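Local coordinates for Trm112p-like protein (Encephalitozoon cuniculi, PDB 3Q87) that binds zinc and, as a Trm112 activator, pairs with the Mtq2 methyltransferase in the complex that methylates the translation termination factor eRF1, at residues L22-V32 / K87-G98; R101-P110 / E117-K125. All coordinates share one frame; numbering follows the deposited sequence.

Contact 1: L22-V32 / K87-G98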
loop_
_atom_site.group_PDB
_atom_site.type_symbol
_atom_site.label_atom_id
_atom_site.label_comp_id
_atom_site.label_asym_id
_atom_site.label_seq_id
_atom_site.Cartn_x
_atom_site.Cartn_y
_atom_site.Cartn_z
ATOM N N LEU A 22 14.744 -5.141 9.705
ATOM C CA LEU A 22 14.688 -6.230 8.747
ATOM C C LEU A 22 15.606 -7.378 9.143
ATOM O O LEU A 22 16.780 -7.169 9.452
ATOM C CB LEU A 22 15.088 -5.704 7.363
ATOM C CG LEU A 22 14.855 -6.488 6.063
ATOM C CD1 LEU A 22 16.146 -7.045 5.550
ATOM C CD2 LEU A 22 13.799 -7.601 6.170
ATOM N N GLU A 23 15.054 -8.589 9.140
ATOM C CA GLU A 23 15.860 -9.800 9.150
ATOM C C GLU A 23 15.633 -10.533 7.836
ATOM O O GLU A 23 14.495 -10.775 7.438
ATOM C CB GLU A 23 15.499 -10.700 10.325
ATOM C CG GLU A 23 15.841 -12.151 10.081
ATOM C CD GLU A 23 16.417 -12.818 11.304
ATOM O OE1 GLU A 23 15.994 -13.955 11.622
ATOM O OE2 GLU A 23 17.294 -12.197 11.947
ATOM N N CYS A 24 16.722 -10.887 7.168
ATOM C CA CYS A 24 16.644 -11.415 5.821
ATOM C C CYS A 24 17.155 -12.850 5.736
ATOM O O CYS A 24 18.350 -13.094 5.870
ATOM C CB CYS A 24 17.449 -10.514 4.890
ATOM S SG CYS A 24 17.364 -10.967 3.159
ATOM N N GLU A 25 16.252 -13.805 5.526
ATOM C CA GLU A 25 16.686 -15.168 5.258
ATOM C C GLU A 25 17.188 -15.283 3.818
ATOM O O GLU A 25 18.314 -15.714 3.575
ATOM C CB GLU A 25 15.583 -16.185 5.534
ATOM C CG GLU A 25 16.099 -17.618 5.623
ATOM C CD GLU A 25 17.242 -17.770 6.628
ATOM O OE1 GLU A 25 17.006 -17.551 7.840
ATOM O OE2 GLU A 25 18.376 -18.112 6.209
ATOM N N LYS A 26 16.369 -14.888 2.852
ATOM C CA LYS A 26 16.884 -14.840 1.492
ATOM C C LYS A 26 16.364 -13.682 0.647
ATOM O O LYS A 26 15.204 -13.275 0.759
ATOM C CB LYS A 26 16.713 -16.184 0.782
ATOM C CG LYS A 26 15.299 -16.577 0.490
ATOM C CD LYS A 26 15.254 -17.594 -0.645
ATOM C CE LYS A 26 15.888 -17.050 -1.927
ATOM N NZ LYS A 26 15.385 -17.768 -3.147
ATOM N N ALA A 27 17.256 -13.161 -0.192
ATOM C CA ALA A 27 16.984 -11.999 -1.024
ATOM C C ALA A 27 17.536 -12.219 -2.422
ATOM O O ALA A 27 18.576 -12.849 -2.584
ATOM C CB ALA A 27 17.622 -10.766 -0.416
ATOM N N GLU A 28 16.844 -11.682 -3.423
ATOM C CA GLU A 28 17.274 -11.784 -4.813
ATOM C C GLU A 28 17.467 -10.394 -5.400
ATOM O O GLU A 28 16.864 -9.423 -4.941
ATOM C CB GLU A 28 16.251 -12.575 -5.633
ATOM C CG GLU A 28 16.111 -14.029 -5.189
ATOM C CD GLU A 28 15.036 -14.796 -5.948
ATOM O OE1 GLU A 28 14.096 -14.157 -6.470
ATOM O OE2 GLU A 28 15.127 -16.044 -6.012
ATOM N N SER A 29 18.335 -10.280 -6.395
ATOM C CA SER A 29 18.513 -8.995 -7.048
ATOM C C SER A 29 17.391 -8.847 -8.069
ATOM O O SER A 29 16.909 -9.839 -8.618
ATOM C CB SER A 29 19.887 -8.887 -7.713
ATOM O OG SER A 29 19.893 -9.547 -8.966
ATOM N N ASN A 30 16.955 -7.610 -8.285
ATOM C CA ASN A 30 15.884 -7.312 -9.230
ATOM C C ASN A 30 16.342 -6.211 -10.168
ATOM O O ASN A 30 17.021 -5.271 -9.745
ATOM C CB ASN A 30 14.602 -6.862 -8.505
ATOM C CG ASN A 30 13.652 -8.013 -8.202
ATOM O OD1 ASN A 30 14.032 -9.185 -8.239
ATOM N ND2 ASN A 30 12.404 -7.678 -7.896
ATOM N N ASP A 31 15.966 -6.333 -11.437
ATOM C CA ASP A 31 16.284 -5.332 -12.447
ATOM C C ASP A 31 15.717 -3.953 -12.119
ATOM O O ASP A 31 14.524 -3.813 -11.848
ATOM C CB ASP A 31 15.755 -5.780 -13.813
ATOM C CG ASP A 31 16.825 -6.414 -14.672
ATOM O OD1 ASP A 31 17.920 -6.698 -14.141
ATOM O OD2 ASP A 31 16.572 -6.621 -15.881
ATOM N N VAL A 32 16.574 -2.935 -12.163
ATOM C CA VAL A 32 16.124 -1.553 -12.010
ATOM C C VAL A 32 16.113 -0.801 -13.343
ATOM O O VAL A 32 16.042 -1.406 -14.415
ATOM C CB VAL A 32 16.990 -0.772 -10.996
ATOM C CG1 VAL A 32 16.538 -1.060 -9.568
ATOM C CG2 VAL A 32 18.469 -1.099 -11.188
ATOM N N LYS A 87 18.284 4.468 -4.918
ATOM C CA LYS A 87 17.195 3.852 -5.680
ATOM C C LYS A 87 17.541 2.429 -6.078
ATOM O O LYS A 87 16.703 1.533 -6.041
ATOM C CB LYS A 87 16.941 4.632 -6.966
ATOM C CG LYS A 87 16.061 5.862 -6.859
ATOM C CD LYS A 87 15.975 6.516 -8.243
ATOM C CE LYS A 87 15.311 7.881 -8.224
ATOM N NZ LYS A 87 13.827 7.802 -8.252
ATOM N N GLU A 88 18.781 2.232 -6.501
ATOM C CA GLU A 88 19.228 0.932 -6.960
ATOM C C GLU A 88 19.202 -0.074 -5.809
ATOM O O GLU A 88 18.859 -1.240 -5.991
ATOM C CB GLU A 88 20.639 1.068 -7.534
ATOM C CG GLU A 88 21.169 -0.153 -8.260
ATOM C CD GLU A 88 22.493 0.129 -8.955
ATOM O OE1 GLU A 88 22.625 1.215 -9.565
ATOM O OE2 GLU A 88 23.396 -0.734 -8.887
ATOM N N PHE A 89 19.572 0.382 -4.618
ATOM C CA PHE A 89 19.539 -0.479 -3.444
ATOM C C PHE A 89 18.090 -0.710 -2.992
ATOM O O PHE A 89 17.701 -1.830 -2.680
ATOM C CB PHE A 89 20.369 0.153 -2.316
ATOM C CG PHE A 89 20.509 -0.709 -1.082
ATOM C CD1 PHE A 89 21.426 -1.748 -1.042
ATOM C CD2 PHE A 89 19.752 -0.444 0.056
ATOM C CE1 PHE A 89 21.573 -2.527 0.099
ATOM C CE2 PHE A 89 19.892 -1.216 1.204
ATOM C CZ PHE A 89 20.804 -2.263 1.223
ATOM N N LEU A 90 17.291 0.347 -2.992
ATOM C CA LEU A 90 15.956 0.276 -2.393
ATOM C C LEU A 90 14.924 -0.374 -3.322
ATOM O O LEU A 90 13.912 -0.911 -2.866
ATOM C CB LEU A 90 15.498 1.663 -1.942
ATOM C CG LEU A 90 16.267 2.300 -0.773
ATOM C CD1 LEU A 90 15.787 3.719 -0.493
ATOM C CD2 LEU A 90 16.173 1.455 0.502
ATOM N N PHE A 91 15.192 -0.334 -4.623
ATOM C CA PHE A 91 14.267 -0.870 -5.608
ATOM C C PHE A 91 14.853 -2.076 -6.304
ATOM O O PHE A 91 14.140 -2.819 -6.968
ATOM C CB PHE A 91 13.907 0.196 -6.650
ATOM C CG PHE A 91 12.953 1.240 -6.144
ATOM C CD1 PHE A 91 11.580 1.072 -6.281
ATOM C CD2 PHE A 91 13.427 2.389 -5.521
ATOM C CE1 PHE A 91 10.698 2.030 -5.804
ATOM C CE2 PHE A 91 12.550 3.347 -5.039
ATOM C CZ PHE A 91 11.184 3.170 -5.184
ATOM N N GLY A 92 16.160 -2.264 -6.155
ATOM C CA GLY A 92 16.865 -3.289 -6.901
ATOM C C GLY A 92 17.101 -4.567 -6.125
ATOM O O GLY A 92 17.786 -5.470 -6.597
ATOM N N ILE A 93 16.533 -4.643 -4.927
ATOM C CA ILE A 93 16.611 -5.858 -4.131
ATOM C C ILE A 93 15.225 -6.282 -3.695
ATOM O O ILE A 93 14.400 -5.445 -3.350
ATOM C CB ILE A 93 17.441 -5.646 -2.857
ATOM C CG1 ILE A 93 18.857 -5.182 -3.203
ATOM C CG2 ILE A 93 17.475 -6.927 -2.033
ATOM C CD1 ILE A 93 19.701 -4.857 -1.981
ATOM N N ASP A 94 14.989 -7.586 -3.671
ATOM C CA ASP A 94 13.728 -8.115 -3.189
ATOM C C ASP A 94 13.957 -9.177 -2.114
ATOM O O ASP A 94 14.563 -10.222 -2.374
ATOM C CB ASP A 94 12.933 -8.712 -4.349
ATOM C CG ASP A 94 11.595 -9.261 -3.905
ATOM O OD1 ASP A 94 10.818 -8.495 -3.283
ATOM O OD2 ASP A 94 11.319 -10.451 -4.182
ATOM N N VAL A 95 13.484 -8.903 -0.905
ATOM C CA VAL A 95 13.557 -9.887 0.158
ATOM C C VAL A 95 12.414 -10.864 -0.060
ATOM O O VAL A 95 11.246 -10.474 -0.014
ATOM C CB VAL A 95 13.427 -9.237 1.561
ATOM C CG1 VAL A 95 13.496 -10.296 2.650
ATOM C CG2 VAL A 95 14.505 -8.203 1.771
ATOM N N VAL A 96 12.739 -12.127 -0.320
ATOM C CA VAL A 96 11.687 -13.107 -0.533
ATOM C C VAL A 96 11.326 -13.781 0.789
ATOM O O VAL A 96 10.166 -14.078 1.040
ATOM C CB VAL A 96 12.042 -14.155 -1.636
ATOM C CG1 VAL A 96 12.734 -13.487 -2.824
ATOM C CG2 VAL A 96 12.917 -15.214 -1.078
ATOM N N GLU A 97 12.321 -13.983 1.647
ATOM C CA GLU A 97 12.106 -14.635 2.934
ATOM C C GLU A 97 12.797 -13.855 4.047
ATOM O O GLU A 97 13.964 -13.515 3.933
ATOM C CB GLU A 97 12.627 -16.073 2.905
ATOM C CG GLU A 97 12.001 -16.944 1.821
ATOM C CD GLU A 97 10.558 -17.343 2.123
ATOM O OE1 GLU A 97 10.196 -17.452 3.319
ATOM O OE2 GLU A 97 9.793 -17.558 1.155
ATOM N N GLY A 98 12.062 -13.558 5.111
ATOM C CA GLY A 98 12.624 -12.797 6.209
ATOM C C GLY A 98 11.572 -12.279 7.165
ATOM O O GLY A 98 10.504 -12.876 7.309
#
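Lys26 and Glu97 are gripped together by their backbones. Lys26 O takes two N-H groups in its carbonyl plane, from Val96 N at 2.9 Å and from Glu97 N on a nearly straight line (173° at the hydrogen). Glu97 O accepts Lys26 N at 3.0 Å, with Glu25 N as a weaker second donor. Glu28 and Asp94 exchange two 2.9 Å bonds, Glu28 N to Asp94 O and Asp94 N to Glu28 O, and Asn30 N closes the row on Gly92 O at 2.8 Å, from above the carbonyl plane. This is the two-stranded antiparallel sheet of 26-29 with 93-96, with a classic beta bulge on each strand beside the corners at Glu25 and Glu97. The Asp94 carboxylate bonds Met1 N and Ser114 OG, so the N terminus lies beside this sheet. On the Lys26 face the lysine chain lies alongside Glu97, while its CD presses on Val96 CG2 at 3.4 Å; a kink at chi3 (-59°) carries NZ to a weak salt bridge with Glu28 OE2. Ala27 CB meets Ile93 CG2 on the other face, where Cys24 SG rests on Val95 CG1. Val32 CG1 packs tightly over Gly92 CA, where helix 84-91 gives way to strand 93-96.

Contact 2: R101-P110 / E117-K125. With ZN (zinc ion), chain C.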
loop_
_atom_site.group_PDB
_atom_site.type_symbol
_atom_site.label_atom_id
_atom_site.label_comp_id
_atom_site.label_asym_id
_atom_site.label_seq_id
_atom_site.Cartn_x
_atom_site.Cartn_y
_atom_site.Cartn_z
ATOM N N ARG A 101 10.680 -6.396 12.274
ATOM C CA ARG A 101 10.404 -6.341 13.710
ATOM C C ARG A 101 10.326 -4.895 14.216
ATOM O O ARG A 101 11.248 -4.122 14.014
ATOM C CB ARG A 101 11.488 -7.112 14.493
ATOM C CG ARG A 101 11.356 -6.978 16.025
ATOM C CD ARG A 101 12.362 -7.829 16.800
ATOM N NE ARG A 101 13.718 -7.708 16.276
ATOM C CZ ARG A 101 14.535 -6.691 16.538
ATOM N NH1 ARG A 101 14.127 -5.689 17.312
ATOM N NH2 ARG A 101 15.760 -6.674 16.024
ATOM N N CYS A 102 9.226 -4.543 14.876
ATOM C CA CYS A 102 9.095 -3.235 15.504
ATOM C C CYS A 102 10.089 -3.123 16.649
ATOM O O CYS A 102 10.082 -3.949 17.543
ATOM C CB CYS A 102 7.689 -3.042 16.068
ATOM S SG CYS A 102 7.523 -1.490 17.053
ATOM N N ASP A 103 10.936 -2.103 16.628
ATOM C CA ASP A 103 11.972 -1.973 17.649
ATOM C C ASP A 103 11.411 -1.600 19.015
ATOM O O ASP A 103 12.102 -1.748 20.013
ATOM C CB ASP A 103 13.060 -0.978 17.225
ATOM C CG ASP A 103 12.553 0.463 17.158
ATOM O OD1 ASP A 103 11.324 0.679 17.224
ATOM O OD2 ASP A 103 13.384 1.388 17.042
ATOM N N MET A 104 10.163 -1.132 19.070
ATOM C CA MET A 104 9.589 -0.720 20.345
ATOM C C MET A 104 8.784 -1.813 21.047
ATOM O O MET A 104 8.933 -2.009 22.256
ATOM C CB MET A 104 8.742 0.548 20.202
ATOM C CG MET A 104 9.551 1.783 19.804
ATOM S SD MET A 104 10.676 2.363 21.097
ATOM C CE MET A 104 9.495 2.596 22.429
ATOM N N CYS A 105 7.926 -2.515 20.310
ATOM C CA CYS A 105 7.088 -3.527 20.947
ATOM C C CYS A 105 7.463 -4.945 20.530
ATOM O O CYS A 105 6.903 -5.903 21.047
ATOM C CB CYS A 105 5.616 -3.276 20.646
ATOM S SG CYS A 105 5.185 -3.765 18.963
ATOM N N GLY A 106 8.412 -5.080 19.602
ATOM C CA GLY A 106 8.838 -6.398 19.144
ATOM C C GLY A 106 7.880 -7.166 18.232
ATOM O O GLY A 106 8.142 -8.309 17.891
ATOM N N LEU A 107 6.759 -6.563 17.857
ATOM C CA LEU A 107 5.852 -7.188 16.892
ATOM C C LEU A 107 6.595 -7.562 15.600
ATOM O O LEU A 107 7.404 -6.786 15.085
ATOM C CB LEU A 107 4.700 -6.244 16.557
ATOM C CG LEU A 107 3.590 -6.809 15.670
ATOM C CD1 LEU A 107 2.729 -7.762 16.487
ATOM C CD2 LEU A 107 2.737 -5.695 15.090
ATOM N N ILE A 108 6.310 -8.752 15.086
ATOM C CA ILE A 108 6.979 -9.284 13.905
ATOM C C ILE A 108 6.035 -9.465 12.719
ATOM O O ILE A 108 5.002 -10.121 12.843
ATOM C CB ILE A 108 7.538 -10.688 14.160
ATOM C CG1 ILE A 108 8.513 -10.699 15.340
ATOM C CG2 ILE A 108 8.186 -11.232 12.904
ATOM C CD1 ILE A 108 9.779 -9.995 15.062
ATOM N N TYR A 109 6.428 -8.900 11.577
ATOM C CA TYR A 109 5.787 -9.157 10.294
ATOM C C TYR A 109 6.654 -10.129 9.482
ATOM O O TYR A 109 7.705 -9.760 8.974
ATOM C CB TYR A 109 5.650 -7.867 9.482
ATOM C CG TYR A 109 4.786 -6.749 10.042
ATOM C CD1 TYR A 109 3.740 -7.005 10.917
ATOM C CD2 TYR A 109 4.995 -5.436 9.639
ATOM C CE1 TYR A 109 2.950 -5.983 11.399
ATOM C CE2 TYR A 109 4.205 -4.393 10.116
ATOM C CZ TYR A 109 3.186 -4.673 10.985
ATOM O OH TYR A 109 2.407 -3.650 11.441
ATOM N N PRO A 110 6.210 -11.372 9.341
ATOM C CA PRO A 110 6.986 -12.279 8.491
ATOM C C PRO A 110 6.966 -11.787 7.048
ATOM O O PRO A 110 6.014 -11.143 6.621
ATOM C CB PRO A 110 6.219 -13.603 8.595
ATOM C CG PRO A 110 5.383 -13.474 9.844
ATOM C CD PRO A 110 5.023 -12.024 9.917
ATOM N N GLU A 117 3.614 -9.869 5.565
ATOM C CA GLU A 117 2.463 -10.407 6.235
ATOM C C GLU A 117 2.208 -9.610 7.509
ATOM O O GLU A 117 2.922 -9.765 8.487
ATOM C CB GLU A 117 2.735 -11.873 6.556
ATOM C CG GLU A 117 1.799 -12.437 7.594
ATOM C CD GLU A 117 0.400 -12.596 7.043
ATOM O OE1 GLU A 117 0.217 -13.384 6.089
ATOM O OE2 GLU A 117 -0.512 -11.922 7.555
ATOM N N THR A 118 1.197 -8.753 7.508
ATOM C CA THR A 118 0.966 -7.917 8.685
ATOM C C THR A 118 -0.280 -8.313 9.472
ATOM O O THR A 118 -0.664 -7.646 10.435
ATOM C CB THR A 118 0.882 -6.419 8.314
ATOM O OG1 THR A 118 -0.392 -6.129 7.708
ATOM C CG2 THR A 118 2.053 -6.018 7.365
ATOM N N VAL A 119 -0.925 -9.388 9.053
ATOM C CA VAL A 119 -2.156 -9.822 9.702
ATOM C C VAL A 119 -1.815 -10.919 10.691
ATOM O O VAL A 119 -2.134 -10.809 11.860
ATOM C CB VAL A 119 -3.208 -10.341 8.689
ATOM C CG1 VAL A 119 -4.491 -10.785 9.417
ATOM C CG2 VAL A 119 -3.528 -9.269 7.659
ATOM N N ASP A 120 -1.151 -11.969 10.215
ATOM C CA ASP A 120 -0.745 -13.072 11.080
ATOM C C ASP A 120 0.659 -12.810 11.618
ATOM O O ASP A 120 1.661 -13.220 11.034
ATOM C CB ASP A 120 -0.815 -14.408 10.338
ATOM C CG ASP A 120 -2.239 -14.765 9.914
ATOM O OD1 ASP A 120 -3.192 -14.389 10.630
ATOM O OD2 ASP A 120 -2.407 -15.425 8.863
ATOM N N THR A 121 0.710 -12.099 12.733
ATOM C CA THR A 121 1.965 -11.619 13.277
ATOM C C THR A 121 2.560 -12.565 14.321
ATOM O O THR A 121 1.913 -13.502 14.775
ATOM C CB THR A 121 1.780 -10.245 13.903
ATOM O OG1 THR A 121 0.694 -10.292 14.840
ATOM C CG2 THR A 121 1.469 -9.224 12.830
ATOM N N VAL A 122 3.807 -12.292 14.693
ATOM C CA VAL A 122 4.503 -13.027 15.735
ATOM C C VAL A 122 4.949 -12.030 16.804
ATOM O O VAL A 122 5.273 -10.892 16.494
ATOM C CB VAL A 122 5.757 -13.727 15.162
ATOM C CG1 VAL A 122 6.369 -14.646 16.183
ATOM C CG2 VAL A 122 5.403 -14.506 13.913
ATOM N N GLU A 123 4.957 -12.457 18.062
ATOM C CA GLU A 123 5.533 -11.662 19.144
ATOM C C GLU A 123 6.962 -12.102 19.425
ATOM O O GLU A 123 7.273 -13.283 19.353
ATOM C CB GLU A 123 4.718 -11.841 20.418
ATOM C CG GLU A 123 3.263 -11.441 20.296
ATOM C CD GLU A 123 3.091 -9.970 20.011
ATOM O OE1 GLU A 123 4.017 -9.185 20.317
ATOM O OE2 GLU A 123 2.025 -9.592 19.476
ATOM N N SER A 124 7.828 -11.162 19.777
ATOM C CA SER A 124 9.214 -11.503 20.046
ATOM C C SER A 124 9.633 -11.040 21.424
ATOM O O SER A 124 10.730 -11.356 21.879
ATOM C CB SER A 124 10.141 -10.873 19.004
ATOM O OG SER A 124 10.265 -9.473 19.206
ATOM N N LYS A 125 8.773 -10.264 22.075
ATOM C CA LYS A 125 9.065 -9.785 23.424
ATOM C C LYS A 125 8.298 -10.591 24.477
ATOM O O LYS A 125 7.703 -11.633 24.165
ATOM C CB LYS A 125 8.791 -8.280 23.553
ATOM C CG LYS A 125 9.814 -7.412 22.816
ATOM C CD LYS A 125 9.763 -5.966 23.299
ATOM C CE LYS A 125 10.795 -5.101 22.586
ATOM N NZ LYS A 125 10.816 -3.702 23.121
ATOM O OXT LYS A 125 8.279 -10.237 25.662
HETATM ZN ZN ZN C . 5.355 -1.768 17.756
HETATM O O HOH W 1 6.621 -8.678 20.940
#
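Thr118 lays its methyl over one face of the Tyr109 ring, CG2 3.7 Å from the ring centroid in a CH-pi contact almost on the normal, while Thr121 CG2 lies in the ring plane at the edge. Thr118 OG1, on the other branch, bonds Arg67 O and Ser73 OG of the methyltransferase chain; Tyr109 OH is held by Lys10 O. Ile108 and Val122 slant across each other, CB to CB 3.7 Å, at a single antiparallel bridge in which Ile108 N reaches Val122 O and Val122 N returns to a lone pair of Ile108 O. Glu117 N bonds Pro110 O at 2.9 Å, and Glu117 OE2 takes the N-H groups of Val119 and Asp120 and a salt bridge from the same Arg67. Ser124 OG bonds Gly106 O on a lone pair, and the extended Lys125 chain puts NZ 2.7 Å from Met104 O, above that carbonyl's plane. The turn 102-107 is a zinc knuckle and supplies Cys102 SG and Cys105 SG to zinc, each 2.3 Å away, with Cys11 and Cys14 completing the site. Cys105 N bonds Cys102 SG and Leu107 N bonds Cys105 SG, which would probably temper the thiolate charge, while the C-terminal tail bonds carbonyls of the knuckle.

From the N terminus, Cys11 and Cys14 come first and wait for their zinc partners far along the chain. Strands 20-24 and 26-29 follow, and contact 1 closes a long, largely helical loop that carries helices 42-59 and 70-78 and the start of helix 84-91. Strand 93-96 then passes directly into strand 98-102, leaving the two-stranded sheet for the four-stranded one, and contact 2 opens at its end. Contact 2 closes the short hairpin turn between strands 108-112 and 115-117, bringing the C-terminal tail back over the zinc end. The two neither nest nor cross; they stand in series, with centres about 20 Å apart, joined by neighbouring strands 20-24 and 98-102.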